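Local coordinates for topoisomerase IV subunit A (Escherichia coli, PDB 1ZVT), which provides the C-terminal beta-pinwheel domain of a type II DNA topoisomerase, which probably binds DNA and helps set substrate preference in decatenation and supercoil removal, at residues P46-D51 against S56-P61; L98-D103 against F108-N113; L148-A153 against Q236-V241; Q219-E224 against R228-R233; T5-Q10 against P25-K30. One frame throughout, in Å; residues are numbered along the deposited sequence.

Interaction 1: residues P46-D51 against S56-P61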
# COMPACT_ATOMS: atom_id res chain seq x y z
N PRO A 46 -11.41 -0.80 14.07
CA PRO A 46 -9.99 -1.10 14.27
C PRO A 46 -9.08 -0.27 13.35
O PRO A 46 -9.51 0.16 12.27
CB PRO A 46 -9.90 -2.58 13.90
CG PRO A 46 -10.96 -2.74 12.87
CD PRO A 46 -12.10 -1.87 13.34
N VAL A 47 -7.84 -0.05 13.79
CA VAL A 47 -6.77 0.40 12.90
C VAL A 47 -5.88 -0.78 12.56
O VAL A 47 -5.62 -1.63 13.41
CB VAL A 47 -5.95 1.60 13.49
CG1 VAL A 47 -5.40 1.33 14.89
CG2 VAL A 47 -4.84 2.04 12.47
N VAL A 48 -5.50 -0.88 11.29
CA VAL A 48 -4.76 -2.04 10.79
C VAL A 48 -3.36 -1.59 10.35
O VAL A 48 -3.20 -0.49 9.82
CB VAL A 48 -5.52 -2.68 9.62
CG1 VAL A 48 -4.62 -3.50 8.75
CG2 VAL A 48 -6.68 -3.54 10.16
N PHE A 49 -2.37 -2.46 10.59
CA PHE A 49 -0.99 -2.27 10.21
C PHE A 49 -0.58 -3.44 9.34
O PHE A 49 -0.96 -4.60 9.60
CB PHE A 49 -0.09 -2.18 11.45
CG PHE A 49 -0.45 -1.03 12.34
CD1 PHE A 49 -1.35 -1.21 13.39
CD2 PHE A 49 0.05 0.24 12.09
CE1 PHE A 49 -1.74 -0.12 14.20
CE2 PHE A 49 -0.34 1.34 12.89
CZ PHE A 49 -1.23 1.14 13.95
N VAL A 50 0.20 -3.16 8.31
CA VAL A 50 0.80 -4.23 7.51
C VAL A 50 2.33 -4.16 7.64
O VAL A 50 2.93 -3.08 7.45
CB VAL A 50 0.38 -4.12 6.04
CG1 VAL A 50 1.00 -5.26 5.26
CG2 VAL A 50 -1.17 -4.18 5.91
N ASP A 51 2.96 -5.28 7.98
CA ASP A 51 4.44 -5.30 8.12
C ASP A 51 5.16 -5.68 6.83
O ASP A 51 4.53 -6.04 5.83
CB ASP A 51 4.92 -6.12 9.35
CG ASP A 51 4.90 -7.64 9.14
OD1 ASP A 51 4.86 -8.12 7.99
OD2 ASP A 51 4.95 -8.36 10.15
N SER A 56 -0.66 -8.79 8.53
CA SER A 56 -1.52 -7.68 8.97
C SER A 56 -1.98 -7.86 10.43
O SER A 56 -2.09 -8.99 10.92
CB SER A 56 -2.74 -7.49 8.06
OG SER A 56 -3.62 -8.60 8.13
N TYR A 57 -2.25 -6.74 11.10
CA TYR A 57 -2.54 -6.72 12.51
C TYR A 57 -3.59 -5.66 12.75
O TYR A 57 -3.53 -4.60 12.12
CB TYR A 57 -1.31 -6.30 13.32
CG TYR A 57 -0.05 -7.05 13.06
CD1 TYR A 57 0.76 -6.73 11.96
CD2 TYR A 57 0.39 -8.04 13.95
CE1 TYR A 57 1.96 -7.41 11.74
CE2 TYR A 57 1.60 -8.72 13.72
CZ TYR A 57 2.36 -8.38 12.63
OH TYR A 57 3.53 -9.06 12.38
N ALA A 58 -4.55 -5.92 13.64
CA ALA A 58 -5.50 -4.90 14.03
C ALA A 58 -5.35 -4.51 15.50
O ALA A 58 -5.10 -5.38 16.35
CB ALA A 58 -6.92 -5.37 13.78
N ILE A 59 -5.53 -3.23 15.78
CA ILE A 59 -5.45 -2.71 17.16
C ILE A 59 -6.71 -1.87 17.40
O ILE A 59 -7.18 -1.17 16.51
CB ILE A 59 -4.17 -1.83 17.36
CG1 ILE A 59 -2.89 -2.68 17.30
CG2 ILE A 59 -4.23 -1.02 18.68
CD1 ILE A 59 -1.58 -1.87 17.56
N ASP A 60 -7.27 -1.97 18.61
CA ASP A 60 -8.41 -1.15 19.02
C ASP A 60 -7.89 0.23 19.46
O ASP A 60 -7.06 0.33 20.38
CB ASP A 60 -9.15 -1.89 20.15
CG ASP A 60 -10.41 -1.16 20.63
OD1 ASP A 60 -10.59 0.05 20.38
OD2 ASP A 60 -11.23 -1.82 21.33
N PRO A 61 -8.35 1.31 18.82
CA PRO A 61 -7.86 2.64 19.21
C PRO A 61 -7.99 2.97 20.70
O PRO A 61 -7.19 3.75 21.21
CB PRO A 61 -8.72 3.60 18.37
CG PRO A 61 -9.12 2.77 17.17
CD PRO A 61 -9.35 1.39 17.73
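Ile-59 and Phe-49 meet in the apolar centre of this contact. Ile-59 CD1 lies 3.8 Å from Phe-49 CE1, and the two side chains cross at a slant. Val-47 stands alongside Ile-59 on the same face and points the same way, with Val-47 CG1 4.2 Å from Ile-59 CB. Met-89 and Val-86 of strand 86-90 pack against this face. Val-48, Val-50, Ser-56 and Ala-58 occupy the other face, where Val-48 CG2 reaches Ala-58 CB at 4.1 Å. The two segments are the arms of an antiparallel beta hairpin, the central pair of strands in one blade of the beta-pinwheel. Val-47/Ile-59 and Phe-49/Tyr-57 are its hydrogen-bonded pairs. In the first, Val-47 N gives to Ile-59 O at 3.0 Å. In the second, Phe-49 N gives to Tyr-57 O at 2.9 Å. Toward the turn the contact becomes polar. Tyr-57 CG sits beside its own backbone N, opposite the carbonyl carbon (chi1 -52°), which brings the ring edge past Phe-49 O to Asp-51. There Tyr-57 OH donates to Asp-51 OD2 at 2.7 Å, on the anti side of the carboxylate and 34° out of its plane. A phenylalanine in place of Tyr-57 lacks the hydroxyl, and Asp-51 OD2 would probably be left without this donor in a buried setting. Asp-51 OD1 takes hydrogen bonds from the turn, from Thr-53 OG1 and Arg-55 N. On the other face, Ser-56 OG bonds to the backbone O of Leu-115.

Interaction 2: residues L98-D103 against F108-N113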
# COMPACT_ATOMS: atom_id res chain seq x y z
N LEU A 98 -9.75 -3.37 -1.27
CA LEU A 98 -8.33 -2.97 -1.27
C LEU A 98 -7.60 -3.83 -2.27
O LEU A 98 -8.00 -4.97 -2.52
CB LEU A 98 -7.70 -3.25 0.10
CG LEU A 98 -8.39 -2.72 1.34
CD1 LEU A 98 -7.72 -3.26 2.59
CD2 LEU A 98 -8.29 -1.19 1.31
N LEU A 99 -6.53 -3.28 -2.83
CA LEU A 99 -5.64 -4.08 -3.67
C LEU A 99 -4.37 -4.40 -2.88
O LEU A 99 -3.64 -3.48 -2.48
CB LEU A 99 -5.29 -3.30 -4.95
CG LEU A 99 -4.18 -3.82 -5.86
CD1 LEU A 99 -4.55 -5.21 -6.39
CD2 LEU A 99 -3.95 -2.86 -7.03
N MET A 100 -4.08 -5.69 -2.71
CA MET A 100 -2.87 -6.17 -2.04
C MET A 100 -1.96 -6.79 -3.08
O MET A 100 -2.44 -7.49 -3.98
CB MET A 100 -3.20 -7.24 -1.00
CG MET A 100 -4.04 -6.76 0.18
SD MET A 100 -3.29 -5.40 1.13
CE MET A 100 -1.66 -5.99 1.47
N ALA A 101 -0.65 -6.54 -2.98
CA ALA A 101 0.27 -7.06 -3.99
C ALA A 101 1.69 -7.12 -3.48
O ALA A 101 2.06 -6.44 -2.50
CB ALA A 101 0.19 -6.20 -5.27
N SER A 102 2.49 -7.94 -4.15
CA SER A 102 3.93 -7.97 -3.90
C SER A 102 4.69 -7.47 -5.13
O SER A 102 4.18 -7.46 -6.27
CB SER A 102 4.38 -9.40 -3.58
OG SER A 102 4.30 -10.20 -4.75
N ASP A 103 5.95 -7.10 -4.93
CA ASP A 103 6.73 -6.59 -6.06
C ASP A 103 7.21 -7.70 -6.99
O ASP A 103 7.84 -7.43 -8.00
CB ASP A 103 7.90 -5.69 -5.60
CG ASP A 103 8.99 -6.44 -4.89
OD1 ASP A 103 8.88 -7.67 -4.64
OD2 ASP A 103 9.99 -5.78 -4.54
N PHE A 108 -3.99 -9.51 -5.12
CA PHE A 108 -5.41 -9.86 -5.07
C PHE A 108 -6.23 -8.71 -4.57
O PHE A 108 -5.72 -7.79 -3.93
CB PHE A 108 -5.64 -11.13 -4.21
CG PHE A 108 -5.10 -11.05 -2.79
CD1 PHE A 108 -5.90 -10.56 -1.76
CD2 PHE A 108 -3.81 -11.49 -2.48
CE1 PHE A 108 -5.41 -10.48 -0.43
CE2 PHE A 108 -3.32 -11.42 -1.17
CZ PHE A 108 -4.12 -10.90 -0.15
N VAL A 109 -7.52 -8.76 -4.85
CA VAL A 109 -8.44 -7.80 -4.25
C VAL A 109 -8.98 -8.45 -2.97
O VAL A 109 -9.24 -9.65 -2.95
CB VAL A 109 -9.60 -7.47 -5.21
CG1 VAL A 109 -10.61 -6.57 -4.52
CG2 VAL A 109 -9.06 -6.76 -6.47
N CYS A 110 -9.10 -7.67 -1.90
CA CYS A 110 -9.73 -8.15 -0.67
C CYS A 110 -10.54 -7.02 -0.04
O CYS A 110 -10.67 -5.96 -0.65
CB CYS A 110 -8.71 -8.71 0.33
SG CYS A 110 -7.50 -7.52 1.01
N THR A 111 -11.11 -7.27 1.14
CA THR A 111 -11.75 -6.19 1.89
C THR A 111 -10.91 -5.88 3.14
O THR A 111 -10.08 -6.68 3.55
CB THR A 111 -13.18 -6.55 2.35
OG1 THR A 111 -13.12 -7.68 3.23
CG2 THR A 111 -14.11 -6.83 1.14
N PHE A 112 -11.17 -4.73 3.74
CA PHE A 112 -10.49 -4.31 4.98
C PHE A 112 -10.66 -5.37 6.07
O PHE A 112 -9.72 -5.66 6.84
CB PHE A 112 -11.04 -2.96 5.43
CG PHE A 112 -10.37 -2.39 6.67
CD1 PHE A 112 -9.13 -1.79 6.59
CD2 PHE A 112 -11.01 -2.46 7.91
CE1 PHE A 112 -8.51 -1.25 7.75
CE2 PHE A 112 -10.39 -1.93 9.08
CZ PHE A 112 -9.13 -1.32 8.98
N ASN A 113 -11.85 -5.95 6.14
CA ASN A 113 -12.12 -6.99 7.12
C ASN A 113 -11.11 -8.14 7.06
O ASN A 113 -10.74 -8.69 8.10
CB ASN A 113 -13.54 -7.54 6.99
CG ASN A 113 -13.92 -8.41 8.16
OD1 ASN A 113 -14.22 -9.59 7.99
ND2 ASN A 113 -13.82 -7.85 9.35
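Met-100 and Phe-108 form the tight part of this contact. Met-100 CB sits over one face of the Phe-108 ring, 4.0 Å from the ring centroid and 17° off the normal, a CH-pi contact. Phe-108 CG lies between its own backbone N and carbonyl carbon (chi1 56°), which lays the ring alongside Met-100. Next to it, Met-100 CG touches Cys-110 SG at 3.6 Å. An alanine in place of Phe-108 removes the ring, and Met-100 CB and CG would probably lose that packing surface, leaving the methionine chain freer to shift. The backbones are hydrogen-bonded at the same pair. Met-100 N donates to Phe-108 O at 2.9 Å, nearly straight, and Phe-108 N returns a bond to Met-100 O at 2.8 Å. A second hydrogen-bonded pair, Leu-98 with Cys-110, follows. Together these make the antiparallel hairpin at the middle of a pinwheel blade, within the gyrase C-terminal family region. Its short strand segments run 133° apart, so the pair is strongly twisted. Past Cys-110 the packing continues through one methyl. Leu-98 CD1 approaches Phe-112 CA at 3.8 Å and lies at the edge of the Phe-112 ring, while Leu-90 of strand 86-90 touches both residues. Thr-111, partly exposed, points away and adds almost nothing. On the other face the strands fit more loosely: Leu-99 and Val-109, a non-hydrogen-bonded pair, are buried but their side chains do not touch. Val-109 CG1 comes to 3.7 Å from Leu-98 O, and Leu-99 packs on Leu-193 and Val-195 of strand 190-196.

Interaction 3: residues L148-A153 against Q236-V241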
# COMPACT_ATOMS: atom_id res chain seq x y z
N LEU A 148 -3.03 -0.03 -12.83
CA LEU A 148 -1.91 0.35 -13.68
C LEU A 148 -0.65 -0.11 -12.98
O LEU A 148 -0.42 0.23 -11.81
CB LEU A 148 -1.88 1.86 -13.94
CG LEU A 148 -0.68 2.34 -14.76
CD1 LEU A 148 -0.67 1.79 -16.19
CD2 LEU A 148 -0.62 3.86 -14.80
N ALA A 149 0.11 -0.96 -13.67
CA ALA A 149 1.34 -1.49 -13.11
C ALA A 149 2.50 -1.01 -13.94
O ALA A 149 2.42 -0.97 -15.17
CB ALA A 149 1.32 -3.05 -13.16
N ILE A 150 3.59 -0.64 -13.27
CA ILE A 150 4.82 -0.22 -13.95
C ILE A 150 5.97 -1.01 -13.34
O ILE A 150 6.12 -1.03 -12.12
CB ILE A 150 5.12 1.30 -13.74
CG1 ILE A 150 3.90 2.14 -14.16
CG2 ILE A 150 6.41 1.70 -14.51
CD1 ILE A 150 4.10 3.65 -13.87
N THR A 151 6.76 -1.68 -14.17
CA THR A 151 7.87 -2.48 -13.66
C THR A 151 9.19 -1.70 -13.54
O THR A 151 9.36 -0.63 -14.15
CB THR A 151 8.16 -3.73 -14.53
OG1 THR A 151 8.73 -3.33 -15.79
CG2 THR A 151 6.87 -4.50 -14.81
N GLN A 152 10.14 -2.30 -12.81
CA GLN A 152 11.47 -1.72 -12.62
C GLN A 152 12.17 -1.57 -13.98
O GLN A 152 12.96 -0.64 -14.18
CB GLN A 152 12.24 -2.65 -11.69
CG GLN A 152 13.64 -2.29 -11.33
CD GLN A 152 14.29 -3.39 -10.50
OE1 GLN A 152 15.46 -3.73 -10.71
NE2 GLN A 152 13.53 -3.96 -9.56
N ALA A 153 11.88 -2.49 -14.90
CA ALA A 153 12.49 -2.46 -16.24
C ALA A 153 11.87 -1.38 -17.12
O ALA A 153 12.44 -0.99 -18.14
CB ALA A 153 12.42 -3.85 -16.91
N GLN A 236 12.93 4.11 -16.11
CA GLN A 236 13.54 3.41 -15.00
C GLN A 236 13.98 4.46 -13.98
O GLN A 236 14.35 5.57 -14.38
CB GLN A 236 14.77 2.65 -15.46
CG GLN A 236 14.46 1.50 -16.38
CD GLN A 236 15.67 0.64 -16.60
OE1 GLN A 236 15.92 -0.31 -15.85
NE2 GLN A 236 16.44 0.97 -17.60
N ARG A 237 13.93 4.10 -12.69
CA ARG A 237 14.28 4.99 -11.57
C ARG A 237 13.39 6.23 -11.61
O ARG A 237 13.86 7.36 -11.57
CB ARG A 237 15.78 5.33 -11.53
CG ARG A 237 16.67 4.06 -11.47
CD ARG A 237 18.11 4.42 -11.14
NE ARG A 237 18.69 5.39 -12.07
CZ ARG A 237 20.00 5.57 -12.26
NH1 ARG A 237 20.88 4.82 -11.62
NH2 ARG A 237 20.42 6.48 -13.13
N ILE A 238 12.10 5.99 -11.77
CA ILE A 238 11.13 7.09 -11.70
C ILE A 238 11.29 7.85 -10.39
O ILE A 238 11.37 7.22 -9.31
CB ILE A 238 9.71 6.52 -11.75
CG1 ILE A 238 9.44 5.91 -13.11
CG2 ILE A 238 8.68 7.62 -11.49
CD1 ILE A 238 8.13 5.07 -13.12
N ASP A 239 11.34 9.18 -10.45
CA ASP A 239 11.43 9.95 -9.21
C ASP A 239 10.28 10.92 -8.96
O ASP A 239 10.19 11.46 -7.86
CB ASP A 239 12.79 10.63 -9.08
CG ASP A 239 13.11 11.53 -10.24
OD1 ASP A 239 12.22 12.27 -10.71
OD2 ASP A 239 14.27 11.46 -10.72
N ARG A 240 9.38 11.11 -9.92
CA ARG A 240 8.19 11.91 -9.62
C ARG A 240 7.03 11.39 -10.43
O ARG A 240 7.21 11.12 -11.62
CB ARG A 240 8.44 13.41 -9.93
CG ARG A 240 7.33 14.35 -9.45
CD ARG A 240 7.68 15.84 -9.74
NE ARG A 240 8.93 16.30 -9.10
CZ ARG A 240 9.33 17.58 -9.07
NH1 ARG A 240 8.59 18.52 -9.65
NH2 ARG A 240 10.48 17.91 -8.49
N VAL A 241 5.86 11.23 -9.80
CA VAL A 241 4.66 10.85 -10.53
C VAL A 241 3.54 11.78 -10.05
O VAL A 241 3.37 11.97 -8.85
CB VAL A 241 4.22 9.40 -10.25
CG1 VAL A 241 2.95 9.09 -11.01
CG2 VAL A 241 5.32 8.40 -10.64
O HOH W 1 13.83 1.17 -12.31
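Ile-150 and Ile-238 supply the apolar part of this contact. Ile-150 CG2 and Ile-238 CD1 are 4.0 Å apart, and the two side chains cross at about a right angle. Ile-238 CG1 lies beside its own backbone N (chi1 -67°), and its delta methyl reaches over to the strand. Ile-204 backs Ile-238, and Met-156 of the adjacent strand backs Ile-150.

The second kind of contact is aliphatic carbon against backbone oxygen. The chain of Gln-236 is extended beyond CG and lies along the end of the other segment. Gln-236 CG is 3.4 Å from Gln-152 O and 3.7 Å from Ala-153 O.

The third kind is a water bridge. Water 1 donates to Gln-152 O at 2.7 Å and accepts from Arg-237 N at 3.0 Å. It therefore joins the turn after strand 146-151 to the segment leading into strand 240-244. That strand opens with a classic beta bulge, in which Asp-239 and Arg-240 both face His-205.

One pair of methyl groups, a glutamine chain and a bridging water give a small, surface-lying contact. It probably ties the incoming chain to the blade only lightly.

Interaction 4: residues Q219-E224 against R228-R233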
# COMPACT_ATOMS: atom_id res chain seq x y z
N GLN A 219 -4.53 4.06 -23.06
CA GLN A 219 -5.22 3.03 -23.86
C GLN A 219 -4.19 2.13 -24.56
O GLN A 219 -4.43 0.93 -24.74
CB GLN A 219 -6.17 3.67 -24.89
CG GLN A 219 -7.25 4.55 -24.25
CD GLN A 219 -8.40 4.93 -25.19
OE1 GLN A 219 -8.20 5.31 -26.36
NE2 GLN A 219 -9.63 4.86 -24.67
N LYS A 220 -3.05 2.71 -24.93
CA LYS A 220 -1.99 2.01 -25.65
C LYS A 220 -1.23 0.99 -24.81
O LYS A 220 -0.56 0.11 -25.37
CB LYS A 220 -0.97 3.01 -26.24
CG LYS A 220 -1.55 4.13 -27.11
CD LYS A 220 -1.76 3.71 -28.55
CE LYS A 220 -2.49 4.78 -29.35
NZ LYS A 220 -2.84 4.28 -30.71
N VAL A 221 -1.29 1.11 -23.49
CA VAL A 221 -0.64 0.11 -22.62
C VAL A 221 -1.68 -0.80 -21.97
O VAL A 221 -1.34 -1.58 -21.10
CB VAL A 221 0.32 0.74 -21.52
CG1 VAL A 221 1.40 1.62 -22.18
CG2 VAL A 221 -0.47 1.51 -20.47
N THR A 222 -2.94 -0.68 -22.38
CA THR A 222 -3.98 -1.58 -21.88
C THR A 222 -3.76 -2.98 -22.47
O THR A 222 -3.40 -3.13 -23.64
CB THR A 222 -5.38 -1.01 -22.15
OG1 THR A 222 -5.47 0.28 -21.54
CG2 THR A 222 -6.46 -1.89 -21.57
N GLY A 223 -3.95 -4.02 -21.65
CA GLY A 223 -3.71 -5.37 -22.12
C GLY A 223 -4.30 -6.36 -21.14
O GLY A 223 -4.96 -5.98 -20.17
N GLU A 224 -4.08 -7.64 -21.40
CA GLU A 224 -4.64 -8.66 -20.54
C GLU A 224 -3.81 -8.77 -19.27
O GLU A 224 -2.59 -8.72 -19.33
CB GLU A 224 -4.63 -10.00 -21.29
CG GLU A 224 -5.39 -11.12 -20.60
CD GLU A 224 -6.90 -11.08 -20.86
OE1 GLU A 224 -7.31 -10.67 -21.96
OE2 GLU A 224 -7.67 -11.49 -19.96
N ARG A 228 3.26 -9.14 -20.03
CA ARG A 228 4.50 -8.57 -19.48
C ARG A 228 4.47 -7.04 -19.53
O ARG A 228 5.27 -6.41 -18.86
CB ARG A 228 5.77 -9.12 -20.15
CG ARG A 228 5.96 -8.71 -21.55
CD ARG A 228 7.39 -9.03 -22.02
NE ARG A 228 7.53 -8.72 -23.43
CZ ARG A 228 8.70 -8.51 -24.03
NH1 ARG A 228 9.83 -8.53 -23.35
NH2 ARG A 228 8.71 -8.23 -25.32
N GLY A 229 3.54 -6.48 -20.30
CA GLY A 229 3.43 -5.01 -20.42
C GLY A 229 4.32 -4.42 -21.50
O GLY A 229 5.15 -5.13 -22.09
N THR A 230 4.15 -3.12 -21.74
CA THR A 230 4.77 -2.42 -22.87
C THR A 230 5.99 -1.65 -22.39
O THR A 230 5.89 -0.82 -21.50
CB THR A 230 3.75 -1.46 -23.52
OG1 THR A 230 2.66 -2.24 -24.02
CG2 THR A 230 4.37 -0.70 -24.68
N LEU A 231 7.15 -1.92 -23.00
CA LEU A 231 8.37 -1.24 -22.59
C LEU A 231 8.42 0.23 -23.05
O LEU A 231 8.20 0.53 -24.22
CB LEU A 231 9.59 -2.02 -23.11
CG LEU A 231 10.97 -1.42 -22.84
CD1 LEU A 231 11.32 -1.50 -21.36
CD2 LEU A 231 12.01 -2.17 -23.66
N MET A 232 8.70 1.12 -22.11
CA MET A 232 8.92 2.53 -22.42
C MET A 232 10.41 2.82 -22.19
O MET A 232 10.89 2.73 -21.05
CB MET A 232 8.04 3.43 -21.53
CG MET A 232 6.58 2.96 -21.45
SD MET A 232 5.34 4.04 -22.18
CE MET A 232 6.20 4.80 -23.56
N ARG A 233 11.13 3.16 -23.27
CA ARG A 233 12.57 3.43 -23.14
C ARG A 233 12.83 4.54 -22.14
O ARG A 233 12.21 5.59 -22.18
CB ARG A 233 13.22 3.84 -24.47
CG ARG A 233 14.71 3.47 -24.50
CD ARG A 233 15.59 4.43 -25.29
NE ARG A 233 15.30 4.42 -26.72
CZ ARG A 233 15.92 5.17 -27.63
NH1 ARG A 233 16.90 6.00 -27.28
NH2 ARG A 233 15.56 5.08 -28.90
O HOH W 2 1.64 -1.23 -26.36
O HOH W 3 0.84 -3.24 -22.34
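Val-221, in the type I beta turn from Gln-219 to Thr-222 at the end of helix 215-219, meets Thr-230, on the short strand 230-231, within an edge loop of a pinwheel blade. Val-221 CG1 and Thr-230 CB are 4.1 Å apart, and the two side chains cross at a slant. Val-221 CG1 lies beside its own backbone N, opposite the carbonyl carbon (chi1 -56°), which turns this methyl to the threonine. The rest of the contact runs through two waters. Thr-230 OG1 is 2.7 Å from water 2, and that water donates to Lys-220 O at 2.8 Å. Thr-230 OG1 is also 2.7 Å from water 3, which donates to Val-221 O at 3.0 Å. A single hydroxyl thus reaches two successive carbonyl oxygens of the turn. Direct approach is longer, since Lys-220 O stays 4.2 Å from Thr-230 OG1. The turn is closed by Thr-222 N giving to Gln-219 O at 3.2 Å. Thr-222 OG1 adds a hydrogen bond back to Leu-218 O in the helix. Both segments are also held by the neighbouring strand 155-160: Val-221 and Gly-223 pair through their backbones with Met-158, Thr-230 pairs with Met-156, and the side chains of Val-221 and Met-232 both pack on Met-156. Strand 230-231 pairs with strand 155-160 as an outermost antiparallel strand of a four-strand blade, joined there by a strand from farther along the chain, as in the gyrase-type beta-pinwheel.

Interaction 5: residues T5-Q10 against P25-K30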
# COMPACT_ATOMS: atom_id res chain seq x y z
N THR A 5 -7.89 10.20 15.14
CA THR A 5 -6.81 10.12 14.15
C THR A 5 -5.71 9.28 14.75
O THR A 5 -5.27 9.55 15.86
CB THR A 5 -6.25 11.51 13.81
OG1 THR A 5 -7.31 12.29 13.24
CG2 THR A 5 -5.10 11.42 12.80
N ILE A 6 -5.28 8.26 14.02
CA ILE A 6 -4.16 7.44 14.50
C ILE A 6 -2.90 7.94 13.79
O ILE A 6 -2.90 8.12 12.57
CB ILE A 6 -4.36 5.94 14.19
CG1 ILE A 6 -5.78 5.45 14.55
CG2 ILE A 6 -3.24 5.14 14.86
CD1 ILE A 6 -6.20 5.72 16.00
N VAL A 7 -1.85 8.18 14.57
CA VAL A 7 -0.61 8.76 14.05
C VAL A 7 0.53 7.79 14.27
O VAL A 7 0.75 7.31 15.39
CB VAL A 7 -0.29 10.10 14.78
CG1 VAL A 7 1.04 10.74 14.23
CG2 VAL A 7 -1.49 11.07 14.65
N LEU A 8 1.24 7.50 13.18
CA LEU A 8 2.38 6.57 13.15
C LEU A 8 3.65 7.36 12.93
O LEU A 8 3.71 8.24 12.06
CB LEU A 8 2.19 5.60 11.98
CG LEU A 8 3.33 4.61 11.70
CD1 LEU A 8 3.51 3.63 12.89
CD2 LEU A 8 3.06 3.86 10.37
N SER A 9 4.67 7.04 13.72
CA SER A 9 5.94 7.73 13.58
C SER A 9 6.96 6.87 12.82
O SER A 9 6.76 5.66 12.62
CB SER A 9 6.49 8.11 14.95
OG SER A 9 7.02 6.96 15.60
N GLN A 10 8.07 7.52 12.42
CA GLN A 10 9.13 6.84 11.65
C GLN A 10 9.69 5.63 12.40
O GLN A 10 10.00 4.60 11.79
CB GLN A 10 10.26 7.83 11.36
CG GLN A 10 9.92 8.89 10.33
CD GLN A 10 9.55 8.29 8.97
OE1 GLN A 10 10.03 7.22 8.59
NE2 GLN A 10 8.66 8.99 8.26
N PRO A 25 1.91 16.08 12.01
CA PRO A 25 3.34 16.31 11.96
C PRO A 25 3.82 17.25 13.07
O PRO A 25 4.98 17.21 13.45
CB PRO A 25 3.56 16.90 10.57
CG PRO A 25 2.40 16.40 9.78
CD PRO A 25 1.25 16.48 10.75
N GLY A 26 2.91 18.10 13.58
CA GLY A 26 3.25 19.05 14.64
C GLY A 26 3.25 18.51 16.07
O GLY A 26 3.53 19.24 17.01
N LEU A 27 2.91 17.23 16.24
CA LEU A 27 2.92 16.61 17.57
C LEU A 27 4.33 16.44 18.10
O LEU A 27 5.31 16.57 17.36
CB LEU A 27 2.23 15.26 17.52
CG LEU A 27 0.76 15.29 17.12
CD1 LEU A 27 0.26 13.89 16.82
CD2 LEU A 27 -0.08 15.91 18.23
N ASN A 28 4.41 16.14 19.40
CA ASN A 28 5.65 15.81 20.08
C ASN A 28 6.14 14.43 19.63
O ASN A 28 5.38 13.46 19.64
CB ASN A 28 5.38 15.83 21.59
CG ASN A 28 6.63 15.59 22.44
OD1 ASN A 28 6.52 15.21 23.61
ND2 ASN A 28 7.80 15.82 21.87
N TYR A 29 7.40 14.35 19.22
CA TYR A 29 8.02 13.06 18.95
C TYR A 29 9.22 12.90 19.84
O TYR A 29 9.80 13.89 20.27
CB TYR A 29 8.40 12.92 17.47
CG TYR A 29 7.16 12.90 16.61
CD1 TYR A 29 6.63 14.08 16.08
CD2 TYR A 29 6.49 11.70 16.36
CE1 TYR A 29 5.47 14.06 15.31
CE2 TYR A 29 5.33 11.67 15.59
CZ TYR A 29 4.83 12.85 15.07
OH TYR A 29 3.67 12.82 14.32
N LYS A 30 9.58 11.65 20.15
CA LYS A 30 10.79 11.42 20.95
C LYS A 30 12.02 11.79 20.12
O LYS A 30 11.97 11.82 18.89
CB LYS A 30 10.84 9.97 21.45
CG LYS A 30 11.19 8.95 20.39
CD LYS A 30 10.91 7.54 20.87
CE LYS A 30 11.18 6.55 19.75
NZ LYS A 30 12.58 6.05 19.79
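Ser-9 OG is gripped by Asp-33 OD2 and by Trp-13 N, while the CB of the same residue rests against the Tyr-29 ring. Ser-9 CB is 3.8 Å from Tyr-29 CE2 and 3.9 Å from Tyr-29 CD2. OG lies between the serine's own backbone N and carbonyl carbon (chi1 76°), which turns the hydroxyl to Asp-33 and Trp-13 and leaves CB against the ring. Val-7 meets the same tyrosine at its far end. Val-7 CG1 comes to 3.4 Å from Tyr-29 OH, near the ring plane and at its edge, and the two side chains cross at about a right angle. The hydroxyl itself is bonded to Ala-24 O, which anchors the end of the ring on the loop before Pro-25. The other branch of Val-7 faces Leu-27. Val-7 CG2 and Leu-27 CD1 stand tip to tip at 4.0 Å, and Val-7 CG1 is 4.2 Å from the same delta carbon. Val-7 CG1 thus touches both residues, and CG2 only Leu-27. Between the two segments the contact is all packing, and the polar groups of Ser-9 and Tyr-29 find their partners elsewhere. Arg-15 of strand 13-18 has a cation-pi contact with Tyr-29 and also touches Leu-27, while its NH2 bonds to Asn-28 O. Segment 25-30 is part of the loop linking strand 13-18 to strand 35-42. It folds over strand 3-9, which lies between those two strands in its antiparallel blade, and Phe-35 of strand 35-42 packs on Tyr-29.

How the interactions relate
Interactions 5, 1 and 2 lie on successive pinwheel blades and touch in turn. Interaction 5 meets interaction 1 through Ile-6 CG1 and Val-47 CB, 4.0 Å apart. Interaction 1 meets interaction 2 where Val-48 CG2 is 3.5 Å from Phe-112 CZ. Interaction 2 only approaches interaction 3, with nearest atoms about 6 Å apart. Interactions 3 and 4 meet at the blade of strands 146-151 and 230-231, while segment 236-241 leads into the sheet of strand 201-206. Interaction 4 is nested in the chain loop closed by interaction 3, and Ala-153 O is 3.5 Å from Leu-231 CD1. The centres of interactions 4 and 5 are about 40 Å apart, on opposite sides of the chain's centre.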